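Local coordinates for protein Exo-beta-1,3-galactanase (PDB 5FLW) that probably removes galactose units from the ends of beta-1,3-galactan chains, acting as an exo-beta-1,3-galactanase of glycoside hydrolase family 43, at residues 19-24 against 37-42; 93-98 against 117-122; 127-132 against 169-174; 199-204 against 217-222. One frame throughout, in Å; residues are numbered along the deposited sequence. Where two conformers were deposited one is given.

Contact 1: 19-24 against 37-42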
# COMPACT_ATOMS: atom_id res chain seq x y z
N GLN A 19 1.67 14.44 1.70
CA GLN A 19 0.45 13.63 1.58
C GLN A 19 0.82 12.14 1.46
O GLN A 19 0.57 11.45 0.47
CB GLN A 19 -0.39 14.14 0.40
CG GLN A 19 -0.97 15.58 0.55
CD GLN A 19 -1.94 15.74 1.72
OE1 GLN A 19 -2.89 14.97 1.87
NE2 GLN A 19 -1.69 16.74 2.57
N LEU A 20 1.44 11.64 2.53
CA LEU A 20 1.90 10.25 2.57
C LEU A 20 0.80 9.35 3.13
O LEU A 20 0.95 8.69 4.17
CB LEU A 20 3.21 10.13 3.37
CG LEU A 20 4.41 10.82 2.70
CD1 LEU A 20 5.53 11.06 3.70
CD2 LEU A 20 4.92 10.07 1.44
N HIS A 21 -0.34 9.32 2.41
CA HIS A 21 -1.54 8.61 2.83
C HIS A 21 -1.83 7.46 1.87
O HIS A 21 -1.87 7.67 0.65
CB HIS A 21 -2.76 9.53 2.83
CG HIS A 21 -2.52 10.85 3.49
ND1 HIS A 21 -2.19 10.96 4.83
CD2 HIS A 21 -2.63 12.11 3.01
CE1 HIS A 21 -2.06 12.24 5.13
NE2 HIS A 21 -2.34 12.97 4.05
N GLY A 22 -2.03 6.27 2.43
CA GLY A 22 -2.28 5.08 1.62
C GLY A 22 -1.18 4.78 0.63
O GLY A 22 -1.47 4.33 -0.48
N ILE A 23 0.10 4.98 1.02
CA ILE A 23 1.17 5.08 0.02
C ILE A 23 1.55 3.73 -0.59
O ILE A 23 1.45 2.65 0.04
CB ILE A 23 2.44 5.81 0.52
CG1 ILE A 23 3.19 4.98 1.58
CG2 ILE A 23 2.11 7.19 0.97
CD1 ILE A 23 4.49 5.63 2.04
N GLY A 24 2.05 3.80 -1.83
CA GLY A 24 2.97 2.81 -2.35
C GLY A 24 4.38 3.35 -2.22
O GLY A 24 4.60 4.57 -2.23
N GLU A 37 -2.05 9.46 -1.57
CA GLU A 37 -3.31 10.14 -1.84
C GLU A 37 -3.21 11.62 -1.45
O GLU A 37 -2.94 11.93 -0.30
CB GLU A 37 -4.43 9.48 -1.04
CG GLU A 37 -4.60 7.99 -1.31
CD GLU A 37 -5.53 7.29 -0.32
OE1 GLU A 37 -6.23 7.95 0.47
OE2 GLU A 37 -5.52 6.03 -0.29
N ASN A 38 -3.46 12.53 -2.40
CA ASN A 38 -3.60 13.94 -2.04
C ASN A 38 -4.97 14.13 -1.39
O ASN A 38 -6.01 13.95 -2.05
CB ASN A 38 -3.52 14.79 -3.30
CG ASN A 38 -3.56 16.29 -3.00
OD1 ASN A 38 -3.32 16.69 -1.87
ND2 ASN A 38 -3.87 17.11 -4.02
N LYS A 39 -5.00 14.49 -0.09
CA LYS A 39 -6.26 14.60 0.63
C LYS A 39 -6.46 15.97 1.28
O LYS A 39 -7.22 16.09 2.25
CB LYS A 39 -6.46 13.46 1.65
CG LYS A 39 -6.10 12.09 1.11
CD LYS A 39 -6.52 10.92 2.02
CE LYS A 39 -7.99 10.54 1.80
NZ LYS A 39 -8.20 10.01 0.41
N VAL A 40 -5.82 17.02 0.73
CA VAL A 40 -5.84 18.34 1.37
C VAL A 40 -7.25 18.87 1.54
O VAL A 40 -7.53 19.60 2.50
CB VAL A 40 -4.96 19.37 0.63
CG1 VAL A 40 -3.48 19.08 0.83
CG2 VAL A 40 -5.33 19.42 -0.85
N ASN A 41 -8.15 18.51 0.63
CA ASN A 41 -9.52 18.99 0.67
C ASN A 41 -10.54 17.86 0.84
O ASN A 41 -11.67 17.97 0.35
CB ASN A 41 -9.81 19.87 -0.55
CG ASN A 41 -9.00 21.19 -0.53
OD1 ASN A 41 -9.05 21.95 0.44
ND2 ASN A 41 -8.22 21.43 -1.59
N GLY A 42 -10.16 16.77 1.53
CA GLY A 42 -11.14 15.75 1.89
C GLY A 42 -10.99 14.44 1.13
O GLY A 42 -9.90 14.12 0.65
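Gln-19 reaches across from the loop ahead of strand 24-28 and threads its side chain along the backbone of residues 37-40. Its CB rests 3.4 Å from Glu-37 O, and its CG lies 3.6 Å from OD1 of Asn-38. A bend at chi2 (-63°) then turns the amide toward the next residues. Gln-19 OE1 accepts the backbone N-H of Lys-39 at 2.9 Å, the donor standing above the carbonyl plane, while its NE2 passes 3.4 Å from Val-40 CG1. A glutamine suits this place because its arm is long enough to carry an acceptor and a donor to separate backbones. One residue pair further on, Glu-37 N points at His-21 O in a perfectly straight hydrogen bond of 2.9 Å. The His-21 ring turns its CD2 edge to Glu-37 O, 3.3 Å away. Gly-274 O receives both His-21 NE2 and, weakly, Gln-19 NE2. Lys-39, bent at chi3 and chi4, crosses His-21 obliquely, and its NZ forms a salt bridge with Glu-37 OE1 at 2.9 Å. The other oxygen, OE2, receives Arg-83 N and passes Gly-22, which has no side chain to obstruct it. The Glu-37 N to His-21 O bond continues, into loop residues, the pairing of Gly-24 with Tyr-35, at one end of the first four-stranded antiparallel blade of the five-bladed beta-propeller of GH43 enzymes.

Contact 2: 93-98 against 117-122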
# COMPACT_ATOMS: atom_id res chain seq x y z
N GLY A 93 9.95 -1.65 -19.60
CA GLY A 93 10.61 -0.49 -19.02
C GLY A 93 9.67 0.61 -18.56
O GLY A 93 10.15 1.66 -18.09
N LYS A 94 8.36 0.45 -18.71
CA LYS A 94 7.43 1.48 -18.28
C LYS A 94 7.19 1.40 -16.77
O LYS A 94 7.39 0.37 -16.12
CB LYS A 94 6.10 1.36 -19.03
CG LYS A 94 6.22 1.42 -20.55
CD LYS A 94 7.03 2.64 -20.99
CE LYS A 94 7.06 2.79 -22.51
NZ LYS A 94 8.03 3.85 -22.95
N TYR A 95 6.75 2.52 -16.22
CA TYR A 95 6.25 2.59 -14.85
C TYR A 95 4.73 2.57 -14.90
O TYR A 95 4.11 3.45 -15.52
CB TYR A 95 6.77 3.86 -14.18
CG TYR A 95 8.28 3.82 -14.06
CD1 TYR A 95 9.11 4.25 -15.11
CD2 TYR A 95 8.90 3.29 -12.90
CE1 TYR A 95 10.48 4.18 -15.00
CE2 TYR A 95 10.27 3.23 -12.79
CZ TYR A 95 11.05 3.68 -13.83
OH TYR A 95 12.42 3.62 -13.74
N VAL A 96 4.12 1.55 -14.28
CA VAL A 96 2.67 1.37 -14.31
C VAL A 96 2.13 1.67 -12.92
O VAL A 96 2.63 1.14 -11.91
CB VAL A 96 2.27 -0.04 -14.77
CG1 VAL A 96 0.77 -0.12 -14.90
CG2 VAL A 96 2.98 -0.44 -16.07
N MET A 97 1.12 2.53 -12.86
CA MET A 97 0.43 2.87 -11.63
C MET A 97 -0.94 2.19 -11.58
O MET A 97 -1.65 2.12 -12.60
CB MET A 97 0.27 4.39 -11.50
CG MET A 97 -0.40 4.82 -10.21
SD MET A 97 -0.50 6.64 -10.02
CE MET A 97 1.22 7.04 -9.73
N TYR A 98 -1.28 1.67 -10.39
CA TYR A 98 -2.57 1.05 -10.09
C TYR A 98 -3.25 1.88 -9.01
O TYR A 98 -2.58 2.42 -8.12
CB TYR A 98 -2.37 -0.40 -9.60
CG TYR A 98 -1.40 -1.14 -10.49
CD1 TYR A 98 -1.84 -1.74 -11.68
CD2 TYR A 98 -0.05 -1.20 -10.17
CE1 TYR A 98 -0.94 -2.40 -12.53
CE2 TYR A 98 0.86 -1.83 -11.01
CZ TYR A 98 0.42 -2.43 -12.19
OH TYR A 98 1.30 -3.06 -13.03
N ASP A 117 6.66 6.97 -18.59
CA ASP A 117 8.03 6.61 -18.98
C ASP A 117 9.06 6.80 -17.88
O ASP A 117 10.16 6.25 -17.98
CB ASP A 117 8.52 7.44 -20.16
CG ASP A 117 7.76 7.13 -21.44
OD1 ASP A 117 7.27 5.98 -21.61
OD2 ASP A 117 7.66 8.05 -22.28
N ALA A 118 8.74 7.58 -16.85
CA ALA A 118 9.63 7.90 -15.74
C ALA A 118 8.86 7.72 -14.43
O ALA A 118 7.62 7.83 -14.44
CB ALA A 118 10.13 9.35 -15.87
N PRO A 119 9.54 7.43 -13.32
CA PRO A 119 8.81 7.23 -12.05
C PRO A 119 8.15 8.48 -11.50
O PRO A 119 7.26 8.37 -10.64
CB PRO A 119 9.90 6.69 -11.09
CG PRO A 119 11.18 7.23 -11.63
CD PRO A 119 10.99 7.21 -13.16
N THR A 120 8.52 9.67 -11.99
CA THR A 120 7.87 10.90 -11.58
C THR A 120 6.80 11.35 -12.55
O THR A 120 6.36 12.51 -12.48
CB THR A 120 8.91 12.01 -11.37
OG1 THR A 120 9.69 12.16 -12.57
CG2 THR A 120 9.84 11.65 -10.18
N GLY A 121 6.36 10.47 -13.45
CA GLY A 121 5.28 10.79 -14.36
C GLY A 121 5.66 11.77 -15.45
O GLY A 121 6.83 11.90 -15.80
N PRO A 122 4.67 12.47 -16.03
CA PRO A 122 3.23 12.33 -15.74
C PRO A 122 2.68 10.96 -16.13
O PRO A 122 3.11 10.39 -17.13
CB PRO A 122 2.58 13.42 -16.62
CG PRO A 122 3.57 13.64 -17.72
CD PRO A 122 4.93 13.46 -17.09
O HOH W 1 10.54 4.00 -19.47
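The ring of Tyr-95 presents one face to Pro-119, whose CD sits 3.8 Å from the ring centroid, 22° off the normal, as a CH-pi contact. The two side chains lie side by side and point the same way, so the pyrrolidine runs along the ring instead of meeting it end on. At the ring's edge, near its plane, CE1 approaches the carbonyl O of Asp-117 at 3.6 Å. Two more rings gather about Tyr-95: His-88 stacks with it and Phe-28 meets it edge to face. Pro-119 also suits the backbone, because a phi of -67° fits the second position of the type I turn from Ala-118 to Gly-121, closed by Gly-121 N bonding to Ala-118 O at 3.1 Å. Beside this apolar patch lies a polar one. Lys-94 bends at chi2 and then extends, running alongside Asp-117 until its NZ reaches OD1 at 2.6 Å, approaching from above the carboxylate plane. A water donates to both Gly-93 O and Asp-117 O, 2.7 Å from each, bridging two backbones that do not bond directly here. Three kinds of chemistry therefore meet where strand 95-102 begins and strand 110-116 ends. The short salt bridge would tend to keep Asp-117 ionised and Lys-94 protonated, water serves the carbonyls, and the aromatic face receives the C-H of Pro-119 CD, next to the ring nitrogen and so probably somewhat polarised.

Contact 3: 127-132 against 169-174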
# COMPACT_ATOMS: atom_id res chain seq x y z
N THR A 127 -7.07 2.53 -18.32
CA THR A 127 -8.22 1.63 -18.19
C THR A 127 -8.73 1.61 -16.74
O THR A 127 -8.03 1.98 -15.79
CB THR A 127 -7.81 0.16 -18.54
OG1 THR A 127 -6.68 -0.22 -17.73
CG2 THR A 127 -7.50 -0.02 -20.04
N THR A 128 -9.96 1.12 -16.58
CA THR A 128 -10.37 0.53 -15.31
C THR A 128 -10.66 -0.94 -15.60
O THR A 128 -11.13 -1.28 -16.69
CB THR A 128 -11.55 1.21 -14.60
OG1 THR A 128 -12.75 0.98 -15.35
CG2 THR A 128 -11.32 2.69 -14.44
N ILE A 129 -10.29 -1.82 -14.65
CA ILE A 129 -10.39 -3.25 -14.84
C ILE A 129 -10.89 -3.91 -13.56
O ILE A 129 -10.75 -3.38 -12.46
CB ILE A 129 -9.03 -3.89 -15.26
CG1 ILE A 129 -8.04 -3.99 -14.08
CG2 ILE A 129 -8.42 -3.12 -16.50
CD1 ILE A 129 -6.67 -4.62 -14.47
N THR A 130 -11.46 -5.11 -13.74
CA THR A 130 -11.76 -6.04 -12.65
C THR A 130 -11.35 -7.42 -13.13
O THR A 130 -11.19 -7.64 -14.33
CB THR A 130 -13.27 -6.10 -12.27
OG1 THR A 130 -13.98 -6.86 -13.25
CG2 THR A 130 -13.89 -4.73 -12.19
N TRP A 131 -11.16 -8.35 -12.19
CA TRP A 131 -11.09 -9.78 -12.53
C TRP A 131 -12.50 -10.34 -12.47
O TRP A 131 -13.13 -10.34 -11.41
CB TRP A 131 -10.17 -10.52 -11.55
CG TRP A 131 -10.03 -11.99 -11.84
CD1 TRP A 131 -10.62 -13.02 -11.16
CD2 TRP A 131 -9.23 -12.59 -12.87
NE1 TRP A 131 -10.23 -14.23 -11.71
CE2 TRP A 131 -9.37 -14.00 -12.75
CE3 TRP A 131 -8.40 -12.09 -13.87
CZ2 TRP A 131 -8.72 -14.89 -13.61
CZ3 TRP A 131 -7.76 -12.98 -14.73
CH2 TRP A 131 -7.93 -14.36 -14.60
N ARG A 132 -13.03 -10.79 -13.62
CA ARG A 132 -14.31 -11.51 -13.69
C ARG A 132 -15.52 -10.68 -13.24
O ARG A 132 -16.60 -11.25 -12.98
CB ARG A 132 -14.24 -12.83 -12.94
CG ARG A 132 -13.32 -13.80 -13.61
CD ARG A 132 -13.21 -15.11 -12.87
NE ARG A 132 -14.47 -15.85 -12.82
CZ ARG A 132 -14.88 -16.70 -13.76
NH1 ARG A 132 -14.15 -16.90 -14.87
NH2 ARG A 132 -16.04 -17.34 -13.62
N TYR A 169 2.46 -5.76 -17.56
CA TYR A 169 1.98 -5.19 -16.30
C TYR A 169 0.68 -4.40 -16.43
O TYR A 169 0.29 -3.72 -15.46
CB TYR A 169 3.07 -4.36 -15.61
CG TYR A 169 4.11 -5.13 -14.81
CD1 TYR A 169 4.36 -6.49 -15.05
CD2 TYR A 169 4.84 -4.51 -13.80
CE1 TYR A 169 5.32 -7.20 -14.30
CE2 TYR A 169 5.80 -5.20 -13.05
CZ TYR A 169 6.04 -6.52 -13.30
OH TYR A 169 6.99 -7.19 -12.53
N LEU A 170 -0.04 -4.48 -17.57
CA LEU A 170 -1.21 -3.62 -17.80
C LEU A 170 -2.55 -4.27 -17.44
O LEU A 170 -3.57 -3.57 -17.36
CB LEU A 170 -1.28 -3.18 -19.27
CG LEU A 170 -0.08 -2.39 -19.79
CD1 LEU A 170 -0.30 -2.07 -21.25
CD2 LEU A 170 0.14 -1.15 -18.98
N THR A 171 -2.56 -5.60 -17.24
CA THR A 171 -3.78 -6.30 -16.86
C THR A 171 -3.42 -7.56 -16.06
O THR A 171 -2.25 -7.83 -15.80
CB THR A 171 -4.68 -6.57 -18.07
OG1 THR A 171 -5.97 -6.96 -17.59
CG2 THR A 171 -4.09 -7.65 -18.97
N ILE A 172 -4.46 -8.29 -15.63
CA ILE A 172 -4.36 -9.46 -14.75
C ILE A 172 -4.61 -10.72 -15.56
O ILE A 172 -5.54 -10.78 -16.37
CB ILE A 172 -5.43 -9.34 -13.65
CG1 ILE A 172 -5.20 -8.09 -12.82
CG2 ILE A 172 -5.48 -10.61 -12.78
CD1 ILE A 172 -6.44 -7.81 -11.93
N VAL A 173 -3.79 -11.75 -15.32
CA VAL A 173 -3.87 -13.00 -16.06
C VAL A 173 -4.10 -14.22 -15.17
O VAL A 173 -4.35 -15.31 -15.70
CB VAL A 173 -2.64 -13.23 -16.99
CG1 VAL A 173 -2.46 -12.07 -18.00
CG2 VAL A 173 -1.36 -13.46 -16.19
N GLU A 174 -4.04 -14.08 -13.84
CA GLU A 174 -4.23 -15.24 -12.98
C GLU A 174 -4.71 -14.82 -11.59
O GLU A 174 -4.18 -13.87 -11.01
CB GLU A 174 -2.95 -16.08 -12.85
CG GLU A 174 -3.17 -17.37 -12.09
CD GLU A 174 -1.88 -18.02 -11.65
OE1 GLU A 174 -0.80 -17.59 -12.12
OE2 GLU A 174 -1.95 -18.96 -10.83
O HOH W 2 -5.10 -2.02 -19.00
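Two neighbouring blades of the beta-propeller meet where strand 124-129 ends and strand 172-179 begins, with the loop residues next to them, and no direct hydrogen bond joins the two segments. The tight part centres on Ile-172, a branched residue that can serve two neighbours at once. Ile-172 CG2 comes within 3.5 Å of Trp-131 CE3, while its CD1 goes the other way to meet Ile-129 CD1 at 4.1 Å. CG of Trp-131 is anti to the backbone N (chi1 -180°), which directs the indole to the second segment. There Trp-131 CZ3 lies 3.5 Å from Ile-172 O, which sits at the edge of the ring in its plane. Tyr-163 also meets the indole, adding an aromatic neighbour. Strand 172-179 is not regular at this point: Val-173 and Glu-174 both face Arg-164 in a classic beta bulge, and Glu-174 forms a salt bridge with that arginine while also bonding to His-224. Toward Thr-127 and Leu-170 the packing loosens, and the backbones are far enough apart to admit solvent. One water fills the role of a bond between them, lying 2.7 Å from Thr-127 OG1 and donating to Leu-170 O at 2.7 Å.

Contact 4: 199-204 against 217-222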
# COMPACT_ATOMS: atom_id res chain seq x y z
N LEU A 199 10.49 -17.10 2.09
CA LEU A 199 9.18 -17.09 2.74
C LEU A 199 8.51 -15.75 2.48
O LEU A 199 9.13 -14.70 2.67
CB LEU A 199 9.32 -17.29 4.25
CG LEU A 199 8.04 -17.60 5.02
CD1 LEU A 199 7.57 -19.00 4.68
CD2 LEU A 199 8.24 -17.45 6.50
N TYR A 200 7.24 -15.79 2.04
CA TYR A 200 6.44 -14.58 1.82
C TYR A 200 5.71 -14.22 3.11
O TYR A 200 5.19 -15.10 3.81
CB TYR A 200 5.40 -14.82 0.73
CG TYR A 200 5.98 -15.22 -0.62
CD1 TYR A 200 6.45 -14.25 -1.51
CD2 TYR A 200 6.06 -16.57 -1.00
CE1 TYR A 200 6.98 -14.62 -2.74
CE2 TYR A 200 6.59 -16.94 -2.23
CZ TYR A 200 7.05 -15.96 -3.09
OH TYR A 200 7.58 -16.31 -4.33
N TYR A 201 5.68 -12.93 3.43
CA TYR A 201 4.95 -12.42 4.59
C TYR A 201 3.91 -11.44 4.05
O TYR A 201 4.26 -10.50 3.34
CB TYR A 201 5.88 -11.70 5.58
CG TYR A 201 6.98 -12.56 6.23
CD1 TYR A 201 8.04 -13.06 5.48
CD2 TYR A 201 6.97 -12.80 7.61
CE1 TYR A 201 9.06 -13.83 6.08
CE2 TYR A 201 7.97 -13.56 8.22
CZ TYR A 201 9.02 -14.07 7.45
OH TYR A 201 10.03 -14.81 8.05
N TRP A 202 2.64 -11.67 4.40
CA TRP A 202 1.50 -10.92 3.91
C TRP A 202 0.80 -10.30 5.12
O TRP A 202 0.30 -11.03 5.99
CB TRP A 202 0.57 -11.90 3.18
CG TRP A 202 -0.71 -11.38 2.58
CD1 TRP A 202 -1.23 -10.12 2.64
CD2 TRP A 202 -1.65 -12.16 1.80
NE1 TRP A 202 -2.44 -10.06 1.96
CE2 TRP A 202 -2.71 -11.30 1.43
CE3 TRP A 202 -1.68 -13.50 1.38
CZ2 TRP A 202 -3.80 -11.75 0.67
CZ3 TRP A 202 -2.76 -13.94 0.61
CH2 TRP A 202 -3.80 -13.06 0.25
N PHE A 203 0.75 -8.97 5.16
CA PHE A 203 0.13 -8.21 6.25
C PHE A 203 -1.18 -7.58 5.77
O PHE A 203 -1.32 -7.23 4.60
CB PHE A 203 1.06 -7.08 6.72
CG PHE A 203 2.42 -7.55 7.15
CD1 PHE A 203 3.41 -7.88 6.22
CD2 PHE A 203 2.73 -7.67 8.50
CE1 PHE A 203 4.68 -8.33 6.64
CE2 PHE A 203 4.00 -8.12 8.93
CZ PHE A 203 4.96 -8.44 7.99
N GLY A 204 -2.12 -7.41 6.71
CA GLY A 204 -3.35 -6.70 6.41
C GLY A 204 -4.07 -6.28 7.68
O GLY A 204 -3.66 -6.61 8.80
N TYR A 217 -0.74 -11.00 10.10
CA TYR A 217 0.07 -11.47 8.98
C TYR A 217 -0.05 -12.99 8.80
O TYR A 217 -0.40 -13.74 9.74
CB TYR A 217 1.54 -11.03 9.09
CG TYR A 217 2.33 -11.81 10.12
CD1 TYR A 217 2.13 -11.60 11.49
CD2 TYR A 217 3.26 -12.77 9.74
CE1 TYR A 217 2.83 -12.32 12.46
CE2 TYR A 217 3.98 -13.51 10.70
CZ TYR A 217 3.77 -13.28 12.06
OH TYR A 217 4.48 -13.99 13.00
N SER A 218 0.27 -13.43 7.59
CA SER A 218 0.31 -14.84 7.22
C SER A 218 1.57 -15.07 6.39
O SER A 218 2.10 -14.13 5.79
CB SER A 218 -0.95 -15.21 6.43
OG SER A 218 -0.96 -16.56 6.02
N THR A 219 2.07 -16.32 6.39
CA THR A 219 3.27 -16.68 5.64
C THR A 219 2.99 -17.87 4.72
O THR A 219 2.06 -18.65 4.95
CB THR A 219 4.48 -17.02 6.55
OG1 THR A 219 4.16 -18.16 7.34
CG2 THR A 219 4.78 -15.86 7.48
N ALA A 220 3.81 -17.98 3.67
CA ALA A 220 3.71 -19.08 2.72
C ALA A 220 5.03 -19.16 1.96
O ALA A 220 5.77 -18.18 1.86
CB ALA A 220 2.53 -18.92 1.75
N THR A 221 5.33 -20.36 1.45
CA THR A 221 6.49 -20.58 0.60
C THR A 221 6.14 -20.51 -0.88
O THR A 221 7.04 -20.56 -1.73
CB THR A 221 7.12 -21.94 0.93
OG1 THR A 221 6.17 -22.97 0.65
CG2 THR A 221 7.45 -22.03 2.41
N ASP A 222 4.86 -20.39 -1.21
CA ASP A 222 4.42 -20.19 -2.57
C ASP A 222 3.26 -19.22 -2.49
O ASP A 222 2.43 -19.33 -1.58
CB ASP A 222 3.93 -21.53 -3.17
CG ASP A 222 3.74 -21.46 -4.67
OD1 ASP A 222 2.81 -20.77 -5.11
OD2 ASP A 222 4.54 -22.06 -5.42
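Strands 199-205 and 216-220 form a beta hairpin and are the two middle strands of the fourth blade of the propeller. The parts 199-204 and 217-220 run antiparallel, 159° between their directions. Tyr-200 pairs with Ala-220 and Trp-202 with Ser-218 as hydrogen-bonded pairs, so four backbone bonds hold the strands together. Tyr-200 N to Ala-220 O is the shortest at 2.8 Å and runs nearly along the C=O axis; the return bond, Ala-220 N to Tyr-200 O, is longer at 3.2 Å and lands on a lone pair. On the sheet face carrying these pairs, small Ser-218 and Ala-220 leave room for Trp-227, which Trp-202 meets edge to face. Ser-218 OG bonds to Ser-228 O, and Tyr-200 OH to Asp-144. The other face bears two non-hydrogen-bonded pairs, Tyr-201 with Thr-219 and Phe-203 with Tyr-217. Thr-219 lays its CG2 over the face of the Tyr-201 ring, 4.2 Å from the centroid, beta-branching suiting it to an extended strand. At the hairpin's open end the forked Leu-199 reaches over the partner strand, its CD1 lying 3.4 Å from Ala-220 O and its CD2 3.8 Å from Thr-219 CB. The hydroxyl of Tyr-217 reaches Ala-290 N and that of Tyr-201 reaches Gly-288 N, so both phenols are tied to the next blade. The Phe-203 and Tyr-217 rings are inclined by 27° and overlap little. Nearer the backbone, Tyr-217 CB sits over the face of the Phe-203 ring, 4.0 Å from its centroid.

The four contacts follow one another along the chain and step round the propeller. Contact 1 belongs to the first blade, contact 2 to the second, contact 3 to the seam between second and third, and contact 4 to the fourth. Contacts 2 and 3 are 17 Å apart between centres and touch, for both reach the second blade's sheet: Tyr-98 OH bonds to Tyr-169 O, and Val-96 packs on Leu-170. Contact 1 lies about 19 Å from contact 2, centre to centre, and about 27 Å from contact 4, across the chain's centre. Three contacts lie within single blades and contact 3 joins two neighbouring ones, consistent with a closed catalytic fold of strands and loops with almost no helix.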